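Local coordinates for Non-structural protein 2 (Human rotavirus C, PDB 2GU0), which probably takes part in viral genome replication and packaging as a homooctamer that binds single-stranded RNA, hydrolyses nucleoside triphosphates and helps form viral factories, at residues Val8-Trp19 and Leu87-Phe97; Leu31-Asn42 and Ala52-Arg60. All coordinates share one frame; numbering follows the deposited sequence.

Contact 1: Val8-Trp19 and Leu87-Phe97; sequences VSFSLTEDKVVW and LNMVSMPTEKF
Trp19 and Phe97 meet where the β-hairpin of strands 8-11 and 18-21 packs on the end of helix 74-90 and the chain that follows it. The indole is layered: the CD1 methyl of Leu87 sits over the centre of one face, 3.4 Å above the ring plane, while Val17 CG1 and Phe10 CB from the hairpin itself lie on the opposite face, toward the rim. Its edge receives Met92 in a Met-aromatic contact, SD lying 3.6 Å from Trp19 CZ2. Beyond that edge Trp19 CH2 approaches the rim of Phe97, close to the plane of the phenyl ring. Phe97, with CG anti to its backbone N (chi1 174°), reaches on to Phe10 in an edge-to-face pair, centroids 4.5 Å apart and planes at 55°; its CZ stands over the centre of the Phe10 ring. Leu12 CD1 and Val17 CG2 fill in around Phe97. Polar bonds border this apolar patch. Val17 N points almost straight down the carbonyl of Met92, at 2.9 Å from its O, beside a single β-bridge of Lys16 with Pro93. Farther round the turn, Thr94 OG1 donates to Glu14 O at 2.7 Å, from above the carbonyl plane, and Thr94 N to Asp15 O. At the helix end, Asn88 OD1 accepts a bond from Trp19 N, which lies in the amide carbonyl plane, at 2.8 Å with an N-H···O angle of 171°.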
loop_
_atom_site.group_PDB
_atom_site.type_symbol
_atom_site.label_atom_id
_atom_site.label_comp_id
_atom_site.label_asym_id
_atom_site.label_seq_id
_atom_site.Cartn_x
_atom_site.Cartn_y
_atom_site.Cartn_z
ATOM N N VAL A 8 7.771 36.589 8.926
ATOM C CA VAL A 8 9.202 36.860 8.944
ATOM C C VAL A 8 9.675 37.812 10.036
ATOM O O VAL A 8 8.977 38.762 10.402
ATOM C CB VAL A 8 9.644 37.468 7.611
ATOM C CG1 VAL A 8 9.320 36.537 6.480
ATOM C CG2 VAL A 8 8.937 38.790 7.398
ATOM N N SER A 9 10.867 37.549 10.560
ATOM C CA SER A 9 11.467 38.413 11.570
ATOM C C SER A 9 12.672 39.019 10.865
ATOM O O SER A 9 13.001 38.594 9.753
ATOM C CB SER A 9 11.890 37.613 12.803
ATOM O OG SER A 9 12.674 36.502 12.450
ATOM N N PHE A 10 13.338 39.993 11.478
ATOM C CA PHE A 10 14.475 40.616 10.803
ATOM C C PHE A 10 15.667 40.937 11.694
ATOM O O PHE A 10 15.580 40.902 12.919
ATOM C CB PHE A 10 14.011 41.900 10.116
ATOM C CG PHE A 10 13.405 42.890 11.063
ATOM C CD1 PHE A 10 14.209 43.658 11.895
ATOM C CD2 PHE A 10 12.025 42.992 11.184
ATOM C CE1 PHE A 10 13.640 44.509 12.842
ATOM C CE2 PHE A 10 11.451 43.838 12.128
ATOM C CZ PHE A 10 12.261 44.596 12.957
ATOM N N SER A 11 16.782 41.253 11.043
ATOM C CA SER A 11 18.024 41.611 11.712
ATOM C C SER A 11 18.547 42.864 11.009
ATOM O O SER A 11 18.367 43.023 9.798
ATOM C CB SER A 11 19.039 40.473 11.597
ATOM O OG SER A 11 20.130 40.669 12.476
ATOM N N LEU A 12 19.183 43.749 11.775
ATOM C CA LEU A 12 19.718 45.002 11.251
ATOM C C LEU A 12 21.225 45.158 11.436
ATOM O O LEU A 12 21.771 46.242 11.233
ATOM C CB LEU A 12 19.008 46.181 11.915
ATOM C CG LEU A 12 17.526 46.346 11.600
ATOM C CD1 LEU A 12 17.007 47.606 12.250
ATOM C CD2 LEU A 12 17.338 46.418 10.096
ATOM N N THR A 13 21.901 44.081 11.819
ATOM C CA THR A 13 23.347 44.123 12.027
ATOM C C THR A 13 24.143 44.316 10.732
ATOM O O THR A 13 25.263 44.832 10.756
ATOM C CB THR A 13 23.848 42.835 12.710
ATOM O OG1 THR A 13 23.279 41.694 12.054
ATOM C CG2 THR A 13 23.477 42.827 14.178
ATOM N N GLU A 14 23.561 43.910 9.608
ATOM C CA GLU A 14 24.229 44.028 8.317
ATOM C C GLU A 14 23.930 45.320 7.572
ATOM O O GLU A 14 23.163 46.173 8.032
ATOM C CB GLU A 14 23.862 42.845 7.423
ATOM C CG GLU A 14 24.155 41.489 8.041
ATOM C CD GLU A 14 25.595 41.351 8.508
ATOM O OE1 GLU A 14 25.980 42.026 9.493
ATOM O OE2 GLU A 14 26.343 40.565 7.884
ATOM N N ASP A 15 24.540 45.444 6.401
ATOM C CA ASP A 15 24.365 46.626 5.579
ATOM C C ASP A 15 22.918 46.716 5.126
ATOM O O ASP A 15 22.291 47.770 5.222
ATOM C CB ASP A 15 25.286 46.566 4.367
ATOM C CG ASP A 15 25.573 47.934 3.798
ATOM O OD1 ASP A 15 25.786 48.037 2.568
ATOM O OD2 ASP A 15 25.595 48.905 4.587
ATOM N N LYS A 16 22.395 45.607 4.615
ATOM C CA LYS A 16 21.002 45.564 4.181
ATOM C C LYS A 16 20.213 44.767 5.222
ATOM O O LYS A 16 20.790 43.972 5.974
ATOM C CB LYS A 16 20.858 44.889 2.807
ATOM C CG LYS A 16 21.419 45.661 1.604
ATOM C CD LYS A 16 22.893 45.356 1.362
ATOM C CE LYS A 16 23.362 45.893 0.015
ATOM N NZ LYS A 16 22.700 45.197 -1.131
ATOM N N VAL A 17 18.904 44.989 5.280
ATOM C CA VAL A 17 18.065 44.260 6.220
ATOM C C VAL A 17 18.068 42.769 5.886
ATOM O O VAL A 17 17.981 42.376 4.717
ATOM C CB VAL A 17 16.623 44.757 6.174
ATOM C CG1 VAL A 17 15.761 43.943 7.129
ATOM C CG2 VAL A 17 16.582 46.230 6.518
ATOM N N VAL A 18 18.188 41.939 6.914
ATOM C CA VAL A 18 18.184 40.502 6.713
ATOM C C VAL A 18 16.900 39.938 7.300
ATOM O O VAL A 18 16.577 40.187 8.461
ATOM C CB VAL A 18 19.377 39.842 7.404
ATOM C CG1 VAL A 18 19.415 38.364 7.065
ATOM C CG2 VAL A 18 20.663 40.544 6.984
ATOM N N TRP A 19 16.161 39.184 6.495
ATOM C CA TRP A 19 14.908 38.599 6.956
ATOM C C TRP A 19 15.045 37.125 7.269
ATOM O O TRP A 19 15.843 36.426 6.654
ATOM C CB TRP A 19 13.827 38.790 5.906
ATOM C CG TRP A 19 13.656 40.218 5.503
ATOM C CD1 TRP A 19 14.351 40.894 4.544
ATOM C CD2 TRP A 19 12.746 41.155 6.074
ATOM N NE1 TRP A 19 13.930 42.192 4.485
ATOM C CE2 TRP A 19 12.943 42.380 5.414
ATOM C CE3 TRP A 19 11.781 41.077 7.087
ATOM C CZ2 TRP A 19 12.216 43.514 5.726
ATOM C CZ3 TRP A 19 11.063 42.193 7.400
ATOM C CH2 TRP A 19 11.280 43.405 6.722
ATOM N N LEU A 87 12.184 39.086 0.307
ATOM C CA LEU A 87 12.627 40.277 1.005
ATOM C C LEU A 87 14.155 40.459 1.013
ATOM O O LEU A 87 14.658 41.582 0.880
ATOM C CB LEU A 87 12.093 40.255 2.434
ATOM C CG LEU A 87 10.580 40.447 2.522
ATOM C CD1 LEU A 87 10.145 40.352 3.967
ATOM C CD2 LEU A 87 10.193 41.796 1.928
ATOM N N ASN A 88 14.895 39.365 1.158
ATOM C CA ASN A 88 16.340 39.483 1.188
ATOM C C ASN A 88 16.876 40.025 -0.124
ATOM O O ASN A 88 17.825 40.813 -0.139
ATOM C CB ASN A 88 16.999 38.143 1.521
ATOM C CG ASN A 88 16.799 37.742 2.972
ATOM O OD1 ASN A 88 16.781 38.589 3.864
ATOM N ND2 ASN A 88 16.660 36.446 3.217
ATOM N N MET A 89 16.266 39.625 -1.233
ATOM C CA MET A 89 16.724 40.112 -2.519
ATOM C C MET A 89 16.516 41.605 -2.658
ATOM O O MET A 89 17.418 42.325 -3.087
ATOM C CB MET A 89 16.023 39.385 -3.648
ATOM C CG MET A 89 16.624 38.040 -3.923
ATOM S SD MET A 89 16.365 37.617 -5.627
ATOM C CE MET A 89 17.449 38.829 -6.452
ATOM N N VAL A 90 15.332 42.081 -2.295
ATOM C CA VAL A 90 15.054 43.505 -2.378
ATOM C C VAL A 90 16.211 44.284 -1.739
ATOM O O VAL A 90 16.439 45.452 -2.056
ATOM C CB VAL A 90 13.733 43.843 -1.668
ATOM C CG1 VAL A 90 13.524 45.342 -1.632
ATOM C CG2 VAL A 90 12.592 43.188 -2.393
ATOM N N SER A 91 16.942 43.621 -0.847
ATOM C CA SER A 91 18.082 44.224 -0.171
ATOM C C SER A 91 17.845 45.639 0.299
ATOM O O SER A 91 18.663 46.521 0.064
ATOM C CB SER A 91 19.301 44.208 -1.082
ATOM O OG SER A 91 19.765 42.888 -1.242
ATOM N N MET A 92 16.721 45.862 0.958
ATOM C CA MET A 92 16.413 47.184 1.472
ATOM C C MET A 92 17.499 47.624 2.472
ATOM O O MET A 92 17.975 46.825 3.285
ATOM C CB MET A 92 15.038 47.142 2.124
ATOM C CG MET A 92 14.727 45.809 2.792
ATOM S SD MET A 92 12.965 45.559 2.845
ATOM C CE MET A 92 12.493 46.936 3.870
ATOM N N PRO A 93 17.916 48.901 2.412
ATOM C CA PRO A 93 18.946 49.464 3.295
ATOM C C PRO A 93 18.579 49.674 4.773
ATOM O O PRO A 93 17.625 50.389 5.101
ATOM C CB PRO A 93 19.315 50.769 2.593
ATOM C CG PRO A 93 18.031 51.167 1.962
ATOM C CD PRO A 93 17.532 49.875 1.375
ATOM N N THR A 94 19.374 49.052 5.647
ATOM C CA THR A 94 19.194 49.120 7.093
ATOM C C THR A 94 18.843 50.515 7.579
ATOM O O THR A 94 17.829 50.716 8.238
ATOM C CB THR A 94 20.469 48.663 7.831
ATOM O OG1 THR A 94 20.717 47.278 7.565
ATOM C CG2 THR A 94 20.321 48.863 9.323
ATOM N N GLU A 95 19.699 51.474 7.254
ATOM C CA GLU A 95 19.502 52.868 7.649
ATOM C C GLU A 95 18.094 53.399 7.388
ATOM O O GLU A 95 17.561 54.177 8.180
ATOM C CB GLU A 95 20.515 53.761 6.923
ATOM C CG GLU A 95 20.697 53.410 5.453
ATOM C CD GLU A 95 21.332 54.535 4.650
ATOM O OE1 GLU A 95 22.288 55.159 5.155
ATOM O OE2 GLU A 95 20.883 54.789 3.507
ATOM N N LYS A 96 17.492 52.979 6.282
ATOM C CA LYS A 96 16.160 53.453 5.937
ATOM C C LYS A 96 15.021 52.517 6.339
ATOM O O LYS A 96 13.865 52.755 5.995
ATOM C CB LYS A 96 16.090 53.735 4.440
ATOM C CG LYS A 96 17.148 54.711 3.952
ATOM C CD LYS A 96 16.831 55.191 2.550
ATOM C CE LYS A 96 17.696 56.369 2.146
ATOM N NZ LYS A 96 17.159 57.004 0.908
ATOM N N PHE A 97 15.351 51.459 7.074
ATOM C CA PHE A 97 14.358 50.492 7.529
ATOM C C PHE A 97 13.334 51.101 8.484
ATOM O O PHE A 97 13.669 51.920 9.330
ATOM C CB PHE A 97 15.046 49.318 8.226
ATOM C CG PHE A 97 14.091 48.337 8.844
ATOM C CD1 PHE A 97 13.370 47.453 8.052
ATOM C CD2 PHE A 97 13.891 48.317 10.217
ATOM C CE1 PHE A 97 12.468 46.564 8.617
ATOM C CE2 PHE A 97 12.991 47.433 10.791
ATOM C CZ PHE A 97 12.277 46.554 9.991
#

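Contact 2: Leu31-Asn42 and Ala52-Arg60; sequences LCAKVEKDQRSN and APPPEFRNR
Arg58 donates to the backbone of Leu31, its NH1 lying 2.8 Å from Leu31 O with an N-H···O angle of 154°. The donor lies in the carbonyl plane on a lone pair, and NH2 adds a weak second bond to the same oxygen, so one carbonyl is gripped by both ends of the guanidinium fork. The bond ties the C-terminal end of helix 24-32 to the 3-10 segment 55-60. A bend at chi3 (70°) folds the arginine chain back to reach it. A second bond, Glu56 N to Arg40 O, joins the segments farther along, although the position of that nitrogen is less sure. Its acceptor belongs to the type I turn Gln39-Asn42, and the loop leading into this turn is braced from within: Arg40 NE meets Val35 O at 2.7 Å and nearly straight, 173°, with the oxygen in the guanidinium plane but the donor above the carbonyl plane.

Around these bonds the packing is rich in proline. Asn42 O receives a CA-H···O contact from Pro54 CA, at 3.2 Å, and also faces Pro55 CD. The CB-CG edge of Pro55 abuts both Val35 and Arg40: its CG meets Val35 CG2 at 4.1 Å, and its CB the Arg40 CD methylene, each side chain crossing it at about a right angle. The Leu31 and Arg58 side chains run antiparallel, and Leu31 CD2 lies over one face of the guanidinium. Pro55 also rests on Met30 of helix 24-32, while Cys32, Ala33 and Lys34 meet a second subunit.

Prolines bring no N-H to this pair, so hydrogen bonding across it rests chiefly on the Arg58 side chain, with Glu56 N a probable second donor; both acceptors are main-chain carbonyls, and proline and aliphatic contacts supply much of the remaining packing.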
loop_
_atom_site.group_PDB
_atom_site.type_symbol
_atom_site.label_atom_id
_atom_site.label_comp_id
_atom_site.label_asym_id
_atom_site.label_seq_id
_atom_site.Cartn_x
_atom_site.Cartn_y
_atom_site.Cartn_z
ATOM N N LEU A 31 2.189 31.106 21.312
ATOM C CA LEU A 31 0.751 31.136 21.533
ATOM C C LEU A 31 0.439 30.630 22.933
ATOM O O LEU A 31 -0.589 30.997 23.516
ATOM C CB LEU A 31 -0.008 30.300 20.496
ATOM C CG LEU A 31 -0.271 30.918 19.114
ATOM C CD1 LEU A 31 -1.103 29.961 18.273
ATOM C CD2 LEU A 31 -0.979 32.245 19.269
ATOM N N CYS A 32 1.330 29.812 23.490
ATOM C CA CYS A 32 1.096 29.289 24.825
ATOM C C CYS A 32 1.872 30.057 25.898
ATOM O O CYS A 32 1.539 29.989 27.081
ATOM C CB CYS A 32 1.440 27.787 24.888
ATOM S SG CYS A 32 3.154 27.321 25.395
ATOM N N ALA A 33 2.888 30.806 25.489
ATOM C CA ALA A 33 3.702 31.547 26.449
ATOM C C ALA A 33 2.959 32.664 27.156
ATOM O O ALA A 33 1.990 33.207 26.628
ATOM C CB ALA A 33 4.949 32.116 25.759
ATOM N N LYS A 34 3.432 32.996 28.356
ATOM C CA LYS A 34 2.869 34.071 29.163
ATOM C C LYS A 34 3.707 35.320 28.949
ATOM O O LYS A 34 4.848 35.401 29.409
ATOM C CB LYS A 34 2.907 33.725 30.644
ATOM C CG LYS A 34 2.656 34.936 31.516
ATOM C CD LYS A 34 2.963 34.681 32.976
ATOM C CE LYS A 34 2.596 35.895 33.815
ATOM N NZ LYS A 34 2.665 35.560 35.262
ATOM N N VAL A 35 3.131 36.300 28.268
ATOM C CA VAL A 35 3.832 37.537 27.969
ATOM C C VAL A 35 3.162 38.733 28.624
ATOM O O VAL A 35 1.946 38.896 28.534
ATOM C CB VAL A 35 3.884 37.756 26.451
ATOM C CG1 VAL A 35 4.741 38.966 26.122
ATOM C CG2 VAL A 35 4.417 36.486 25.768
ATOM N N GLU A 36 3.962 39.564 29.289
ATOM C CA GLU A 36 3.438 40.750 29.950
ATOM C C GLU A 36 2.930 41.723 28.899
ATOM O O GLU A 36 3.503 41.825 27.818
ATOM C CB GLU A 36 4.525 41.410 30.796
ATOM C CG GLU A 36 4.895 40.635 32.062
ATOM C CD GLU A 36 3.736 40.503 33.057
ATOM O OE1 GLU A 36 3.208 41.545 33.522
ATOM O OE2 GLU A 36 3.359 39.351 33.381
ATOM N N LYS A 37 1.856 42.436 29.223
ATOM C CA LYS A 37 1.246 43.388 28.300
ATOM C C LYS A 37 2.272 44.287 27.609
ATOM O O LYS A 37 2.258 44.446 26.393
ATOM C CB LYS A 37 0.215 44.239 29.044
ATOM C CG LYS A 37 -0.877 44.813 28.151
ATOM C CD LYS A 37 -1.513 43.709 27.291
ATOM C CE LYS A 37 -2.765 44.180 26.539
ATOM N NZ LYS A 37 -3.904 44.424 27.477
ATOM N N ASP A 38 3.173 44.862 28.387
ATOM C CA ASP A 38 4.197 45.738 27.850
ATOM C C ASP A 38 5.064 45.101 26.757
ATOM O O ASP A 38 5.870 45.788 26.129
ATOM C CB ASP A 38 5.087 46.235 28.995
ATOM C CG ASP A 38 4.880 45.442 30.292
ATOM O OD1 ASP A 38 3.894 45.711 31.032
ATOM O OD2 ASP A 38 5.704 44.540 30.564
ATOM N N GLN A 39 4.894 43.804 26.512
ATOM C CA GLN A 39 5.705 43.114 25.508
ATOM C C GLN A 39 4.962 42.550 24.295
ATOM O O GLN A 39 5.585 42.206 23.286
ATOM C CB GLN A 39 6.473 41.967 26.165
ATOM C CG GLN A 39 7.403 42.369 27.298
ATOM C CD GLN A 39 8.568 43.229 26.842
ATOM O OE1 GLN A 39 9.391 42.806 26.024
ATOM N NE2 GLN A 39 8.644 44.446 27.375
ATOM N N ARG A 40 3.640 42.455 24.391
ATOM C CA ARG A 40 2.806 41.893 23.327
ATOM C C ARG A 40 3.094 42.370 21.894
ATOM O O ARG A 40 2.879 41.631 20.930
ATOM C CB ARG A 40 1.331 42.147 23.649
ATOM C CG ARG A 40 0.904 41.809 25.080
ATOM C CD ARG A 40 0.885 40.317 25.348
ATOM N NE ARG A 40 0.309 39.988 26.653
ATOM C CZ ARG A 40 -0.941 40.270 27.022
ATOM N NH1 ARG A 40 -1.766 40.895 26.192
ATOM N NH2 ARG A 40 -1.371 39.919 28.226
ATOM N N SER A 41 3.579 43.593 21.745
ATOM C CA SER A 41 3.853 44.122 20.419
ATOM C C SER A 41 5.267 43.853 19.902
ATOM O O SER A 41 5.616 44.278 18.806
ATOM C CB SER A 41 3.583 45.618 20.401
ATOM O OG SER A 41 4.502 46.282 21.247
ATOM N N ASN A 42 6.079 43.148 20.681
ATOM C CA ASN A 42 7.440 42.828 20.254
ATOM C C ASN A 42 7.552 41.401 19.725
ATOM O O ASN A 42 6.789 40.518 20.121
ATOM C CB ASN A 42 8.427 42.978 21.415
ATOM C CG ASN A 42 8.484 44.395 21.974
ATOM O OD1 ASN A 42 8.643 45.373 21.235
ATOM N ND2 ASN A 42 8.376 44.505 23.292
ATOM N N ALA A 52 9.278 34.124 17.241
ATOM C CA ALA A 52 7.877 33.976 16.882
ATOM C C ALA A 52 7.300 35.367 16.625
ATOM O O ALA A 52 7.936 36.380 16.903
ATOM C CB ALA A 52 7.143 33.313 17.993
ATOM N N PRO A 53 6.082 35.440 16.080
ATOM C CA PRO A 53 5.467 36.739 15.803
ATOM C C PRO A 53 5.032 37.480 17.059
ATOM O O PRO A 53 4.820 36.875 18.112
ATOM C CB PRO A 53 4.270 36.371 14.951
ATOM C CG PRO A 53 4.670 35.090 14.326
ATOM C CD PRO A 53 5.311 34.359 15.451
ATOM N N PRO A 54 4.892 38.812 16.967
ATOM C CA PRO A 54 4.464 39.583 18.138
ATOM C C PRO A 54 3.136 39.007 18.628
ATOM O O PRO A 54 2.221 38.794 17.830
ATOM C CB PRO A 54 4.302 40.989 17.572
ATOM C CG PRO A 54 5.365 41.050 16.554
ATOM C CD PRO A 54 5.251 39.711 15.856
ATOM N N PRO A 55 3.013 38.738 19.935
ATOM C CA PRO A 55 1.763 38.180 20.475
ATOM C C PRO A 55 0.541 39.030 20.122
ATOM O O PRO A 55 -0.603 38.574 20.183
ATOM C CB PRO A 55 2.036 38.123 21.973
ATOM C CG PRO A 55 3.502 37.846 22.021
ATOM C CD PRO A 55 4.047 38.813 20.977
ATOM N N GLU A 56 0.806 40.273 19.748
ATOM C CA GLU A 56 -0.218 41.223 19.344
ATOM C C GLU A 56 -0.967 40.734 18.097
ATOM O O GLU A 56 -1.929 41.356 17.668
ATOM C CB GLU A 56 0.457 42.551 19.012
ATOM C CG GLU A 56 -0.474 43.680 18.630
ATOM C CD GLU A 56 0.228 44.732 17.803
ATOM O OE1 GLU A 56 1.433 44.972 18.048
ATOM O OE2 GLU A 56 -0.427 45.323 16.910
ATOM N N PHE A 57 -0.518 39.631 17.504
ATOM C CA PHE A 57 -1.157 39.127 16.295
ATOM C C PHE A 57 -1.703 37.701 16.379
ATOM O O PHE A 57 -2.193 37.184 15.377
ATOM C CB PHE A 57 -0.182 39.217 15.117
ATOM C CG PHE A 57 0.279 40.610 14.812
ATOM C CD1 PHE A 57 1.586 40.845 14.408
ATOM C CD2 PHE A 57 -0.588 41.693 14.933
ATOM C CE1 PHE A 57 2.029 42.137 14.132
ATOM C CE2 PHE A 57 -0.158 42.995 14.654
ATOM C CZ PHE A 57 1.152 43.217 14.255
ATOM N N ARG A 58 -1.638 37.075 17.553
ATOM C CA ARG A 58 -2.145 35.707 17.706
ATOM C C ARG A 58 -3.540 35.511 17.106
ATOM O O ARG A 58 -3.903 34.400 16.730
ATOM C CB ARG A 58 -2.155 35.289 19.181
ATOM C CG ARG A 58 -3.170 35.995 20.043
ATOM C CD ARG A 58 -3.391 35.209 21.317
ATOM N NE ARG A 58 -2.232 35.266 22.200
ATOM C CZ ARG A 58 -1.720 34.212 22.834
ATOM N NH1 ARG A 58 -2.269 33.009 22.670
ATOM N NH2 ARG A 58 -0.667 34.363 23.640
ATOM N N ASN A 59 -4.319 36.587 17.025
ATOM C CA ASN A 59 -5.653 36.522 16.430
ATOM C C ASN A 59 -5.568 35.847 15.067
ATOM O O ASN A 59 -6.347 34.953 14.747
ATOM C CB ASN A 59 -6.224 37.927 16.226
ATOM C CG ASN A 59 -6.965 38.444 17.444
ATOM O OD1 ASN A 59 -7.494 39.568 17.437
ATOM N ND2 ASN A 59 -7.021 37.626 18.501
ATOM N N ARG A 60 -4.603 36.303 14.278
ATOM C CA ARG A 60 -4.338 35.824 12.931
ATOM C C ARG A 60 -4.137 34.307 12.711
ATOM O O ARG A 60 -4.307 33.819 11.590
ATOM C CB ARG A 60 -3.109 36.562 12.401
ATOM C CG ARG A 60 -3.211 38.073 12.438
ATOM C CD ARG A 60 -4.230 38.538 11.439
ATOM N NE ARG A 60 -4.252 39.987 11.285
ATOM C CZ ARG A 60 -4.976 40.619 10.366
ATOM N NH1 ARG A 60 -5.737 39.930 9.525
ATOM N NH2 ARG A 60 -4.929 41.940 10.275
#

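Both contacts lie in the N-terminal part of the chain and are partly buried, with contact 2 nested inside the chain loop that contact 1 closes; their nearest atoms remain about 6 Å apart. Strand 18-21 of contact 1 is followed by helix 24-32, whose last turn opens contact 2. Contact 1 fastens a hairpin to a helix end through an aromatic and aliphatic core, with main-chain and short side-chain bonds along its border. Contact 2 joins a helix end and its following loop to a proline-led 3-10 segment, and relies on proline rings and a charged guanidinium instead. Their surroundings differ too: no other subunit touches 8-19 or 87-97, whereas 31-42 reaches a neighbouring subunit of the octamer.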